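Local coordinates for protein esterase E25 (Uncultured bacterium, PDB 4Q05) that probably hydrolyses carboxylic ester bonds, as an esterase of the GTSAG motif subfamily of the bacterial hormone-sensitive lipase family, at residues Leu72-Glu77 / Arg81-Gln86; Ala140-Gly145 / Val267-Asn272; Asp93-Ile98 / Ala148-Ala153. All blocks are in the same frame, centred on the assembly; numbering follows the deposited sequence. Where two conformers were deposited one is given.

Contact 1 of 3, residues Leu72-Glu77 / Arg81-Gln86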
ATOM      1  N   LEU A  72      17.534 -24.926   0.271  1.00 47.83           N
ATOM      2  CA  LEU A  72      18.793 -24.206   0.415  1.00 45.62           C
ATOM      3  C   LEU A  72      18.954 -23.771   1.869  1.00 48.95           C
ATOM      4  O   LEU A  72      18.583 -22.658   2.256  1.00 41.81           O
ATOM      5  CB  LEU A  72      18.853 -23.003  -0.527  1.00 40.72           C
ATOM      6  CG  LEU A  72      20.226 -22.346  -0.641  1.00 43.95           C
ATOM      7  CD1 LEU A  72      21.302 -23.386  -0.939  1.00 44.79           C
ATOM      8  CD2 LEU A  72      20.200 -21.268  -1.716  1.00 44.39           C
ATOM      9  N   VAL A  73      19.491 -24.669   2.682  1.00 37.53           N
ATOM     10  CA  VAL A  73      19.606 -24.398   4.099  1.00 38.23           C
ATOM     11  C   VAL A  73      21.025 -24.706   4.549  1.00 38.09           C
ATOM     12  O   VAL A  73      21.288 -25.768   5.094  1.00 32.94           O
ATOM     13  CB  VAL A  73      18.569 -25.204   4.909  1.00 38.59           C
ATOM     14  CG1 VAL A  73      18.663 -24.864   6.389  1.00 42.53           C
ATOM     15  CG2 VAL A  73      17.160 -24.920   4.381  1.00 40.22           C
ATOM     16  N   PRO A  74      21.946 -23.766   4.300  1.00 36.55           N
ATOM     17  CA  PRO A  74      23.332 -23.905   4.747  1.00 32.60           C
ATOM     18  C   PRO A  74      23.374 -24.051   6.261  1.00 35.36           C
ATOM     19  O   PRO A  74      22.623 -23.388   6.980  1.00 32.07           O
ATOM     20  CB  PRO A  74      23.975 -22.570   4.341  1.00 32.07           C
ATOM     21  CG  PRO A  74      23.046 -21.973   3.308  1.00 30.69           C
ATOM     22  CD  PRO A  74      21.682 -22.456   3.673  1.00 31.89           C
ATOM     23  N   ARG A  75      24.251 -24.920   6.742  1.00 30.72           N
ATOM     24  CA  ARG A  75      24.427 -25.095   8.174  1.00 35.04           C
ATOM     25  C   ARG A  75      25.837 -24.695   8.577  1.00 34.93           C
ATOM     26  O   ARG A  75      26.050 -24.165   9.662  1.00 36.02           O
ATOM     27  CB  ARG A  75      24.133 -26.537   8.593  1.00 36.25           C
ATOM     28  CG  ARG A  75      22.662 -26.822   8.780  1.00 40.28           C
ATOM     29  CD  ARG A  75      22.266 -28.194   8.261  1.00 46.46           C
ATOM     30  NE  ARG A  75      22.775 -29.290   9.075  1.00 58.82           N
ATOM     31  CZ  ARG A  75      23.619 -30.222   8.639  1.00 65.87           C
ATOM     32  NH1 ARG A  75      24.061 -30.191   7.385  1.00 67.92           N
ATOM     33  NH2 ARG A  75      24.024 -31.184   9.460  1.00 57.07           N
ATOM     34  N   THR A  76      26.796 -24.930   7.687  1.00 28.05           N
ATOM     35  CA  THR A  76      28.186 -24.643   7.992  1.00 30.86           C
ATOM     36  C   THR A  76      28.595 -23.344   7.323  1.00 31.83           C
ATOM     37  O   THR A  76      27.997 -22.928   6.337  1.00 30.82           O
ATOM     38  CB  THR A  76      29.112 -25.770   7.489  1.00 32.60           C
ATOM     39  OG1 THR A  76      29.191 -25.724   6.063  1.00 28.77           O
ATOM     40  CG2 THR A  76      28.584 -27.147   7.922  1.00 31.78           C
ATOM     41  N   GLU A  77      29.616 -22.705   7.865  1.00 26.60           N
ATOM     42  CA  GLU A  77      30.142 -21.492   7.278  1.00 35.10           C
ATOM     43  C   GLU A  77      30.520 -21.758   5.825  1.00 36.02           C
ATOM     44  O   GLU A  77      30.309 -20.922   4.948  1.00 33.21           O
ATOM     45  CB  GLU A  77      31.355 -21.036   8.078  1.00 32.83           C
ATOM     46  CG  GLU A  77      31.831 -19.650   7.769  1.00 46.04           C
ATOM     47  CD  GLU A  77      32.880 -19.188   8.766  1.00 52.97           C
ATOM     48  OE1 GLU A  77      33.111 -19.927   9.754  1.00 48.60           O
ATOM     49  OE2 GLU A  77      33.467 -18.099   8.562  1.00 57.60           O
ATOM     50  N   ARG A  81      29.136 -19.839   2.538  1.00 30.12           N
ATOM     51  CA  ARG A  81      29.953 -19.215   1.505  0.52 33.58           C
ATOM     52  C   ARG A  81      29.541 -19.704   0.113  1.00 31.41           C
ATOM     53  O   ARG A  81      29.486 -18.924  -0.832  1.00 32.04           O
ATOM     54  CB  ARG A  81      31.447 -19.446   1.765  0.52 36.83           C
ATOM     55  CG  ARG A  81      31.972 -18.724   3.014  0.52 40.71           C
ATOM     56  CD  ARG A  81      33.499 -18.720   3.072  0.52 41.26           C
ATOM     57  NE  ARG A  81      34.045 -20.065   3.232  0.52 43.41           N
ATOM     58  CZ  ARG A  81      34.320 -20.628   4.405  0.52 42.94           C
ATOM     59  NH1 ARG A  81      34.105 -19.961   5.532  0.52 41.38           N
ATOM     60  NH2 ARG A  81      34.815 -21.859   4.453  0.52 45.12           N
ATOM     61  N   ALA A  82      29.230 -20.990   0.002  1.00 32.58           N
ATOM     62  CA  ALA A  82      28.801 -21.554  -1.278  1.00 37.15           C
ATOM     63  C   ALA A  82      27.425 -21.045  -1.702  1.00 36.46           C
ATOM     64  O   ALA A  82      27.219 -20.680  -2.864  1.00 32.51           O
ATOM     65  CB  ALA A  82      28.804 -23.080  -1.223  1.00 36.58           C
ATOM     66  N   ALA A  83      26.471 -21.047  -0.770  1.00 32.11           N
ATOM     67  CA  ALA A  83      25.131 -20.553  -1.074  1.00 32.87           C
ATOM     68  C   ALA A  83      25.219 -19.105  -1.544  1.00 31.25           C
ATOM     69  O   ALA A  83      24.600 -18.714  -2.533  1.00 26.99           O
ATOM     70  CB  ALA A  83      24.233 -20.656   0.152  1.00 28.29           C
ATOM     71  N   ILE A  84      26.007 -18.321  -0.822  1.00 26.65           N
ATOM     72  CA  ILE A  84      26.090 -16.884  -1.053  1.00 28.75           C
ATOM     73  C   ILE A  84      26.648 -16.597  -2.440  1.00 35.09           C
ATOM     74  O   ILE A  84      26.052 -15.858  -3.222  1.00 31.10           O
ATOM     75  CB  ILE A  84      26.935 -16.199   0.038  1.00 27.43           C
ATOM     76  CG1 ILE A  84      26.125 -16.131   1.337  1.00 26.18           C
ATOM     77  CG2 ILE A  84      27.358 -14.808  -0.404  1.00 29.42           C
ATOM     78  CD1 ILE A  84      26.936 -15.807   2.588  1.00 23.68           C
ATOM     79  N   THR A  85      27.795 -17.193  -2.739  1.00 32.28           N
ATOM     80  CA  THR A  85      28.381 -17.114  -4.065  1.00 35.71           C
ATOM     81  C   THR A  85      27.365 -17.468  -5.136  1.00 33.42           C
ATOM     82  O   THR A  85      27.200 -16.739  -6.108  1.00 37.05           O
ATOM     83  CB  THR A  85      29.557 -18.079  -4.185  1.00 38.34           C
ATOM     84  OG1 THR A  85      30.597 -17.652  -3.302  1.00 34.70           O
ATOM     85  CG2 THR A  85      30.079 -18.104  -5.623  1.00 39.82           C
ATOM     86  N   GLN A  86      26.675 -18.588  -4.950  1.00 35.37           N
ATOM     87  CA  GLN A  86      25.680 -19.038  -5.923  1.00 34.68           C
ATOM     88  C   GLN A  86      24.583 -17.993  -6.133  1.00 39.60           C
ATOM     89  O   GLN A  86      24.235 -17.667  -7.265  1.00 37.85           O
ATOM     90  CB  GLN A  86      25.071 -20.371  -5.487  1.00 40.43           C
ATOM     91  CG  GLN A  86      23.830 -20.793  -6.259  1.00 48.47           C
ATOM     92  CD  GLN A  86      23.054 -21.905  -5.557  1.00 64.27           C
ATOM     93  OE1 GLN A  86      23.597 -22.622  -4.710  1.00 62.25           O
ATOM     94  NE2 GLN A  86      21.773 -22.043  -5.899  1.00 59.93           N
TER
HETATM   95  O   HOH W   1      33.244 -17.703   5.894  1.00 49.94           O

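Contact 2 of 3, residues Ala140-Gly145 / Val267-Asn272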
ATOM      1  N   ALA A 140      19.102 -10.688   1.718  1.00 25.52           N
ATOM      2  CA  ALA A 140      18.772 -11.104   3.029  1.00 28.86           C
ATOM      3  C   ALA A 140      20.009 -11.295   3.884  1.00 27.95           C
ATOM      4  O   ALA A 140      20.371 -12.397   4.208  1.00 26.59           O
ATOM      5  CB  ALA A 140      17.961 -12.362   2.991  1.00 27.30           C
ATOM      6  N   PHE A 141      20.633 -10.186   4.210  1.00 23.45           N
ATOM      7  CA  PHE A 141      21.625 -10.092   5.251  1.00 29.38           C
ATOM      8  C   PHE A 141      23.003 -10.684   4.972  1.00 27.20           C
ATOM      9  O   PHE A 141      23.919 -10.410   5.681  1.00 26.45           O
ATOM     10  CB  PHE A 141      21.093 -10.685   6.556  1.00 28.06           C
ATOM     11  CG  PHE A 141      19.804 -10.072   7.002  1.00 27.92           C
ATOM     12  CD1 PHE A 141      19.799  -8.857   7.602  1.00 25.92           C
ATOM     13  CD2 PHE A 141      18.607 -10.688   6.761  1.00 31.34           C
ATOM     14  CE1 PHE A 141      18.629  -8.273   7.974  1.00 30.15           C
ATOM     15  CE2 PHE A 141      17.434 -10.097   7.128  1.00 29.14           C
ATOM     16  CZ  PHE A 141      17.451  -8.896   7.737  1.00 24.89           C
ATOM     17  N   VAL A 142      23.119 -11.471   3.930  1.00 24.27           N
ATOM     18  CA  VAL A 142      24.379 -12.103   3.624  1.00 27.73           C
ATOM     19  C   VAL A 142      24.698 -11.969   2.142  1.00 27.94           C
ATOM     20  O   VAL A 142      25.741 -12.362   1.719  1.00 26.13           O
ATOM     21  CB  VAL A 142      24.408 -13.592   3.972  1.00 23.54           C
ATOM     22  CG1 VAL A 142      24.177 -13.803   5.433  1.00 23.70           C
ATOM     23  CG2 VAL A 142      23.358 -14.330   3.202  1.00 27.61           C
ATOM     24  N   LEU A 143      23.770 -11.420   1.383  1.00 25.37           N
ATOM     25  CA  LEU A 143      23.880 -11.340  -0.065  1.00 27.52           C
ATOM     26  C   LEU A 143      24.327  -9.963  -0.534  1.00 28.65           C
ATOM     27  O   LEU A 143      24.281  -8.993   0.215  1.00 28.12           O
ATOM     28  CB  LEU A 143      22.545 -11.704  -0.725  1.00 25.35           C
ATOM     29  CG  LEU A 143      22.026 -13.112  -0.410  1.00 29.83           C
ATOM     30  CD1 LEU A 143      20.657 -13.365  -1.047  1.00 27.60           C
ATOM     31  CD2 LEU A 143      23.044 -14.190  -0.832  1.00 26.86           C
ATOM     32  N   ASN A 144      24.760  -9.899  -1.786  1.00 28.03           N
ATOM     33  CA  ASN A 144      25.107  -8.648  -2.451  1.00 25.42           C
ATOM     34  C   ASN A 144      26.290  -7.901  -1.861  1.00 26.71           C
ATOM     35  O   ASN A 144      26.322  -6.676  -1.879  1.00 28.09           O
ATOM     36  CB  ASN A 144      23.886  -7.731  -2.544  1.00 27.96           C
ATOM     37  CG  ASN A 144      22.720  -8.389  -3.279  1.00 31.90           C
ATOM     38  OD1 ASN A 144      22.905  -9.053  -4.297  1.00 36.76           O
ATOM     39  ND2 ASN A 144      21.528  -8.221  -2.751  1.00 27.14           N
ATOM     40  N   GLY A 145      27.265  -8.644  -1.352  1.00 25.76           N
ATOM     41  CA  GLY A 145      28.508  -8.059  -0.897  1.00 29.33           C
ATOM     42  C   GLY A 145      29.274  -7.517  -2.089  1.00 34.04           C
ATOM     43  O   GLY A 145      29.042  -7.922  -3.234  1.00 28.22           O
ATOM     44  N   VAL A 267      18.054 -15.166   8.185  1.00 26.70           N
ATOM     45  CA  VAL A 267      17.590 -14.331   9.278  1.00 22.83           C
ATOM     46  C   VAL A 267      18.243 -14.813  10.573  1.00 24.13           C
ATOM     47  O   VAL A 267      18.824 -14.023  11.322  1.00 23.45           O
ATOM     48  CB  VAL A 267      16.060 -14.375   9.389  1.00 23.72           C
ATOM     49  CG1 VAL A 267      15.591 -13.771  10.722  1.00 22.58           C
ATOM     50  CG2 VAL A 267      15.429 -13.661   8.202  1.00 24.57           C
ATOM     51  N   ARG A 268      18.177 -16.123  10.813  1.00 27.36           N
ATOM     52  CA  ARG A 268      18.768 -16.692  12.026  1.00 28.02           C
ATOM     53  C   ARG A 268      20.277 -16.489  12.086  1.00 26.60           C
ATOM     54  O   ARG A 268      20.828 -16.238  13.161  1.00 27.92           O
ATOM     55  CB  ARG A 268      18.380 -18.167  12.200  1.00 31.96           C
ATOM     56  CG  ARG A 268      16.901 -18.316  12.502  1.00 30.22           C
ATOM     57  CD  ARG A 268      16.463 -19.733  12.813  1.00 35.11           C
ATOM     58  NE  ARG A 268      15.041 -19.721  13.140  1.00 41.48           N
ATOM     59  CZ  ARG A 268      14.546 -19.350  14.319  1.00 43.42           C
ATOM     60  NH1 ARG A 268      15.360 -18.990  15.309  1.00 37.30           N
ATOM     61  NH2 ARG A 268      13.234 -19.348  14.511  1.00 40.28           N
ATOM     62  N   LEU A 269      20.958 -16.575  10.944  1.00 26.93           N
ATOM     63  CA  LEU A 269      22.388 -16.275  10.946  1.00 24.89           C
ATOM     64  C   LEU A 269      22.609 -14.823  11.392  1.00 30.16           C
ATOM     65  O   LEU A 269      23.429 -14.546  12.267  1.00 28.08           O
ATOM     66  CB  LEU A 269      23.003 -16.519   9.571  1.00 25.17           C
ATOM     67  CG  LEU A 269      24.527 -16.410   9.521  1.00 30.68           C
ATOM     68  CD1 LEU A 269      25.169 -17.370  10.515  1.00 28.22           C
ATOM     69  CD2 LEU A 269      25.031 -16.669   8.108  1.00 28.96           C
ATOM     70  N   TYR A 270      21.856 -13.904  10.790  1.00 26.26           N
ATOM     71  CA  TYR A 270      21.892 -12.480  11.140  1.00 27.42           C
ATOM     72  C   TYR A 270      21.601 -12.251  12.622  1.00 25.09           C
ATOM     73  O   TYR A 270      22.312 -11.501  13.300  1.00 27.78           O
ATOM     74  CB  TYR A 270      20.844 -11.738  10.301  1.00 24.83           C
ATOM     75  CG  TYR A 270      20.703 -10.262  10.571  1.00 22.85           C
ATOM     76  CD1 TYR A 270      21.773  -9.396  10.405  1.00 27.93           C
ATOM     77  CD2 TYR A 270      19.471  -9.721  10.947  1.00 27.27           C
ATOM     78  CE1 TYR A 270      21.637  -8.037  10.632  1.00 29.60           C
ATOM     79  CE2 TYR A 270      19.321  -8.357  11.178  1.00 25.53           C
ATOM     80  CZ  TYR A 270      20.408  -7.519  11.015  1.00 26.95           C
ATOM     81  OH  TYR A 270      20.290  -6.157  11.235  1.00 29.86           O
ATOM     82  N   ALA A 271      20.546 -12.897  13.112  1.00 26.06           N
ATOM     83  CA  ALA A 271      20.093 -12.722  14.487  1.00 24.90           C
ATOM     84  C   ALA A 271      21.148 -13.165  15.502  1.00 29.90           C
ATOM     85  O   ALA A 271      21.220 -12.627  16.607  1.00 29.57           O
ATOM     86  CB  ALA A 271      18.801 -13.495  14.713  1.00 22.68           C
ATOM     87  N   ASN A 272      21.942 -14.169  15.138  1.00 29.59           N
ATOM     88  CA  ASN A 272      23.054 -14.600  15.978  1.00 23.49           C
ATOM     89  C   ASN A 272      22.580 -14.921  17.399  1.00 26.41           C
ATOM     90  O   ASN A 272      23.184 -14.484  18.365  1.00 30.00           O
ATOM     91  CB  ASN A 272      24.154 -13.528  16.011  1.00 28.35           C
ATOM     92  CG  ASN A 272      25.535 -14.098  16.406  1.00 38.21           C
ATOM     93  OD1 ASN A 272      25.833 -15.270  16.169  1.00 34.64           O
ATOM     94  ND2 ASN A 272      26.372 -13.260  16.997  1.00 36.60           N
TER

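Contact 3 of 3, residues Asp93-Ile98 / Ala148-Ala153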
ATOM      1  N   ASP A  93      28.155  -8.495 -12.909  1.00 46.84           N
ATOM      2  CA  ASP A  93      27.993  -8.313 -14.351  1.00 42.80           C
ATOM      3  C   ASP A  93      26.799  -7.428 -14.675  1.00 41.15           C
ATOM      4  O   ASP A  93      26.913  -6.499 -15.472  1.00 46.33           O
ATOM      5  CB  ASP A  93      27.878  -9.662 -15.064  1.00 46.12           C
ATOM      6  CG  ASP A  93      29.173 -10.448 -15.022  1.00 54.66           C
ATOM      7  OD1 ASP A  93      30.250  -9.812 -14.948  1.00 53.73           O
ATOM      8  OD2 ASP A  93      29.112 -11.699 -15.060  1.00 61.49           O
ATOM      9  N   MET A  94      25.655  -7.697 -14.050  1.00 38.52           N
ATOM     10  CA  MET A  94      24.485  -6.855 -14.274  1.00 40.73           C
ATOM     11  C   MET A  94      24.787  -5.409 -13.887  1.00 41.01           C
ATOM     12  O   MET A  94      24.432  -4.469 -14.605  1.00 41.35           O
ATOM     13  CB  MET A  94      23.273  -7.368 -13.490  1.00 41.93           C
ATOM     14  CG  MET A  94      22.813  -8.763 -13.912  1.00 58.72           C
ATOM     15  SD  MET A  94      21.547  -9.487 -12.844  1.00 82.45           S
ATOM     16  CE  MET A  94      21.589 -11.197 -13.389  1.00 70.77           C
ATOM     17  N   ALA A  95      25.441  -5.236 -12.743  1.00 41.77           N
ATOM     18  CA  ALA A  95      25.730  -3.899 -12.225  1.00 39.28           C
ATOM     19  C   ALA A  95      26.552  -3.100 -13.223  1.00 38.28           C
ATOM     20  O   ALA A  95      26.201  -1.975 -13.576  1.00 38.84           O
ATOM     21  CB  ALA A  95      26.460  -3.997 -10.898  1.00 37.55           C
ATOM     22  N   ARG A  96      27.646  -3.694 -13.681  1.00 36.62           N
ATOM     23  CA  ARG A  96      28.518  -3.032 -14.640  1.00 42.27           C
ATOM     24  C   ARG A  96      27.794  -2.746 -15.949  1.00 44.09           C
ATOM     25  O   ARG A  96      27.990  -1.697 -16.560  1.00 46.53           O
ATOM     26  CB  ARG A  96      29.748  -3.888 -14.897  1.00 43.89           C
ATOM     27  CG  ARG A  96      30.534  -4.153 -13.636  1.00 47.32           C
ATOM     28  CD  ARG A  96      31.888  -4.761 -13.932  1.00 51.27           C
ATOM     29  NE  ARG A  96      32.753  -4.709 -12.758  1.00 53.25           N
ATOM     30  CZ  ARG A  96      33.863  -5.424 -12.619  1.00 59.13           C
ATOM     31  NH1 ARG A  96      34.241  -6.257 -13.582  1.00 58.02           N
ATOM     32  NH2 ARG A  96      34.590  -5.314 -11.513  1.00 55.20           N
ATOM     33  N   GLU A  97      26.948  -3.675 -16.374  1.00 41.57           N
ATOM     34  CA  GLU A  97      26.220  -3.491 -17.619  1.00 43.12           C
ATOM     35  C   GLU A  97      25.289  -2.292 -17.530  1.00 46.91           C
ATOM     36  O   GLU A  97      25.270  -1.449 -18.427  1.00 47.13           O
ATOM     37  CB  GLU A  97      25.436  -4.750 -17.989  1.00 50.10           C
ATOM     38  CG  GLU A  97      24.726  -4.660 -19.340  1.00 65.05           C
ATOM     39  CD  GLU A  97      25.685  -4.480 -20.518  1.00 69.94           C
ATOM     40  OE1 GLU A  97      26.908  -4.705 -20.350  1.00 65.49           O
ATOM     41  OE2 GLU A  97      25.207  -4.114 -21.616  1.00 71.64           O
ATOM     42  N   ILE A  98      24.511  -2.208 -16.454  1.00 41.92           N
ATOM     43  CA  ILE A  98      23.637  -1.059 -16.275  1.00 39.20           C
ATOM     44  C   ILE A  98      24.477   0.210 -16.218  1.00 45.12           C
ATOM     45  O   ILE A  98      24.109   1.233 -16.803  1.00 41.53           O
ATOM     46  CB  ILE A  98      22.818  -1.138 -14.982  1.00 39.13           C
ATOM     47  CG1 ILE A  98      22.128  -2.495 -14.848  1.00 49.09           C
ATOM     48  CG2 ILE A  98      21.796  -0.028 -14.957  1.00 40.56           C
ATOM     49  CD1 ILE A  98      20.803  -2.576 -15.548  1.00 55.58           C
ATOM     50  N   ALA A 148      28.446  -6.330  -6.218  1.00 30.22           N
ATOM     51  CA  ALA A 148      27.132  -6.896  -6.493  1.00 27.37           C
ATOM     52  C   ALA A 148      26.040  -6.033  -5.872  1.00 29.23           C
ATOM     53  O   ALA A 148      24.923  -5.978  -6.374  1.00 33.01           O
ATOM     54  CB  ALA A 148      27.049  -8.324  -5.974  1.00 31.10           C
ATOM     55  N   GLY A 149      26.378  -5.345  -4.785  1.00 29.67           N
ATOM     56  CA  GLY A 149      25.411  -4.538  -4.064  1.00 27.45           C
ATOM     57  C   GLY A 149      25.116  -3.191  -4.684  1.00 29.15           C
ATOM     58  O   GLY A 149      24.253  -2.460  -4.192  1.00 33.19           O
ATOM     59  N   THR A 150      25.806  -2.857  -5.770  1.00 32.77           N
ATOM     60  CA  THR A 150      25.645  -1.537  -6.377  1.00 25.55           C
ATOM     61  C   THR A 150      24.465  -1.406  -7.345  1.00 28.76           C
ATOM     62  O   THR A 150      24.131  -0.296  -7.760  1.00 27.26           O
ATOM     63  CB  THR A 150      26.923  -1.074  -7.104  1.00 29.83           C
ATOM     64  OG1 THR A 150      27.266  -2.023  -8.124  1.00 30.19           O
ATOM     65  CG2 THR A 150      28.086  -0.927  -6.114  1.00 33.57           C
ATOM     66  N   ILE A 151      23.827  -2.513  -7.705  1.00 29.06           N
ATOM     67  CA  ILE A 151      22.718  -2.422  -8.663  1.00 28.66           C
ATOM     68  C   ILE A 151      21.658  -1.405  -8.245  1.00 29.44           C
ATOM     69  O   ILE A 151      21.362  -0.464  -8.979  1.00 28.80           O
ATOM     70  CB  ILE A 151      22.068  -3.788  -8.933  1.00 34.04           C
ATOM     71  CG1 ILE A 151      23.102  -4.736  -9.537  1.00 33.31           C
ATOM     72  CG2 ILE A 151      20.875  -3.639  -9.886  1.00 28.73           C
ATOM     73  CD1 ILE A 151      22.611  -6.164  -9.688  1.00 39.60           C
ATOM     74  N   GLU A 152      21.100  -1.559  -7.054  1.00 29.32           N
ATOM     75  CA  GLU A 152      20.050  -0.632  -6.645  1.00 27.67           C
ATOM     76  C   GLU A 152      20.573   0.805  -6.508  1.00 28.10           C
ATOM     77  O   GLU A 152      19.841   1.766  -6.758  1.00 28.25           O
ATOM     78  CB  GLU A 152      19.381  -1.090  -5.351  1.00 25.33           C
ATOM     79  CG  GLU A 152      18.279  -0.160  -4.872  1.00 28.70           C
ATOM     80  CD  GLU A 152      17.648  -0.623  -3.565  1.00 35.53           C
ATOM     81  OE1 GLU A 152      18.367  -1.163  -2.692  1.00 29.79           O
ATOM     82  OE2 GLU A 152      16.427  -0.437  -3.410  1.00 30.79           O
ATOM     83  N   ALA A 153      21.832   0.943  -6.097  1.00 24.45           N
ATOM     84  CA  ALA A 153      22.468   2.250  -5.971  1.00 26.06           C
ATOM     85  C   ALA A 153      22.553   2.925  -7.328  1.00 20.47           C
ATOM     86  O   ALA A 153      22.371   4.131  -7.456  1.00 29.94           O
ATOM     87  CB  ALA A 153      23.868   2.096  -5.397  1.00 23.39           C
TER

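Contact 1 of 3, residues Leu72-Glu77 / Arg81-Gln86
The backbone O of Arg81, one helical turn after Glu77, is gripped twice from its own helix. Thr85 N reaches Arg81 O at 3.1 Å and Thr85 OG1 reaches it at 3.0 Å, from opposite faces of the carbonyl plane. One turn earlier, Arg81 N donates to Glu77 O at 2.9 Å in a nearly straight bond, 168° at the hydrogen. This is the first turn of helix 77-88, which Thr76 caps through its OG1 to Glu79 N. The Arg81 chain bends at chi3 (-66°). That turn carries its guanidinium back over Glu77 O and brings Glu77 OE2 to its edge, with the carboxylate plane turned 60° from the guanidinium. The salt bridge from Glu77 OE2 to Arg81 NH1 is long, 3.6 Å, and Arg81 has a second conformer, so the ion pair is a doubtful one. Away from the charged pair the contact is apolar. Pro74 CG lies 3.6 Å from Ala83 CB, and Leu72 CD1 meets the same methyl from another direction at 4.2 Å. Leu72 also touches Leu87, and Pro74 touches Trp80. The chemistry implies that apolar packing by Leu72 and Pro74 holds the loop on the helix, while the main-chain bond belongs to the helix itself and the exposed ion pair probably adds little.

Contact 2 of 3, residues Ala140-Gly145 / Val267-Asn272
Phe141 and Tyr270 lay their rings together in an offset stack, and this pair supplies most of the buried surface. The contact belongs to the alpha/beta hydrolase fold. Phe141 lies just after the His-Gly-Gly sequence that follows strand 132-136, with Ala140 between. As in other members of the hormone-sensitive lipase family, that sequence probably supplies the oxyanion hole. Tyr270 sits near the end of helix 262-271.

The ring centroids are 4.0 Å apart and the planes are tilted by 22°. The overlap is lopsided. Phe141 CD1 stands over the centre of the Tyr270 ring, whereas Tyr270 CD2 lies over the Phe141 face nearer its rim. Where the rings tilt together, Phe141 CE1 comes to 3.3 Å from Tyr270 CE2, a tight approach for two aromatic carbons. The Tyr270 ring leaves the helix with CG anti to the backbone N (chi1 178°), which lays it over one face of Phe141. Its OH then bonds to Asn210 OD1 on helix 206-221. Phe141 also touches the side chain of Asn210. It lies near, but does not touch, the probable nucleophile elbow around Ser206. Replacing Tyr270 by an alanine would probably leave that face of Phe141 without its stacking partner, set the phenyl freer to turn, and deprive Asn210 OD1 of its hydroxyl.

Val267, three residues before Tyr270 on the helix, also meets the Phe141 ring. Its CG2 approaches Phe141 CE2 obliquely at 4.2 Å, and both side chains touch Met239.

A smaller pairing runs beside the rings. Val142 and Leu269 cross at about a right angle. They reach onward to helix 77-88, Val142 to Ile84 and Leu269 to Trp80. The two residues meet through single methyls, Val142 CG1 at 4.0 Å from Leu269 CD2.

Contact 3 of 3, residues Asp93-Ile98 / Ala148-Ala153
Ala95 meets Thr150 and Ile151 through its single methyl, where helix 91-102 packs against the start of helix 151-160 of the alpha/beta hydrolase fold. The backbones come very close: Ala95 CA is 4.9 Å from Ile151 CA, so close that the small Ala95 side chain fits between them. Ala95 CB touches Thr150 OG1 at 3.5 Å and Ile151 CG1 at 3.7 Å. Ile151 CG1 also passes alongside the helix backbone, 3.9 Å from Ala95 CA. At the exposed margin only the base of Met94 takes part, and its thioether leads away. Met94 CB lies 4.0 Å from Ile151 CD1. The contact itself is plain packing without polar bonds.

The next shell fixes these groups. Thr150 OG1 sits between its backbone N and carbonyl carbon (chi1 59°). There it can bond to Glu147 O while resting against the Ala95 methyl, so the buried hydroxyl has a partner. Ile154, further along its helix, touches both Ala95 and Ile98. Thr150 rests on Tyr117 of strand 114-120, which joins this end of the contact to the sheet. The Glu147 carboxylate reaches helix 91-102, where its OE2 forms a salt bridge with Arg96 NH2.

In the fold
From the N terminus, the chain leaves helix 66-71 and turns back at once on helix 77-88, closing contact 1 within a few residues. Helix 91-102 follows, and contact 3 joins it to the start of helix 151-160 after the chain has laid down three strands. Contact 2 opens before contact 3 closes, so these two cross. It then spans much of the hydrolase core to reach helix 262-271. Contact 1 is in series with both. The segment 140-145 is the meeting place: Val142 and Leu143 pack on Ile84 of contact 1, and Asn144 packs on Gly149 of contact 3. Helix 77-88 thus reaches the core through Ile84, and helix 91-102 through contact 3.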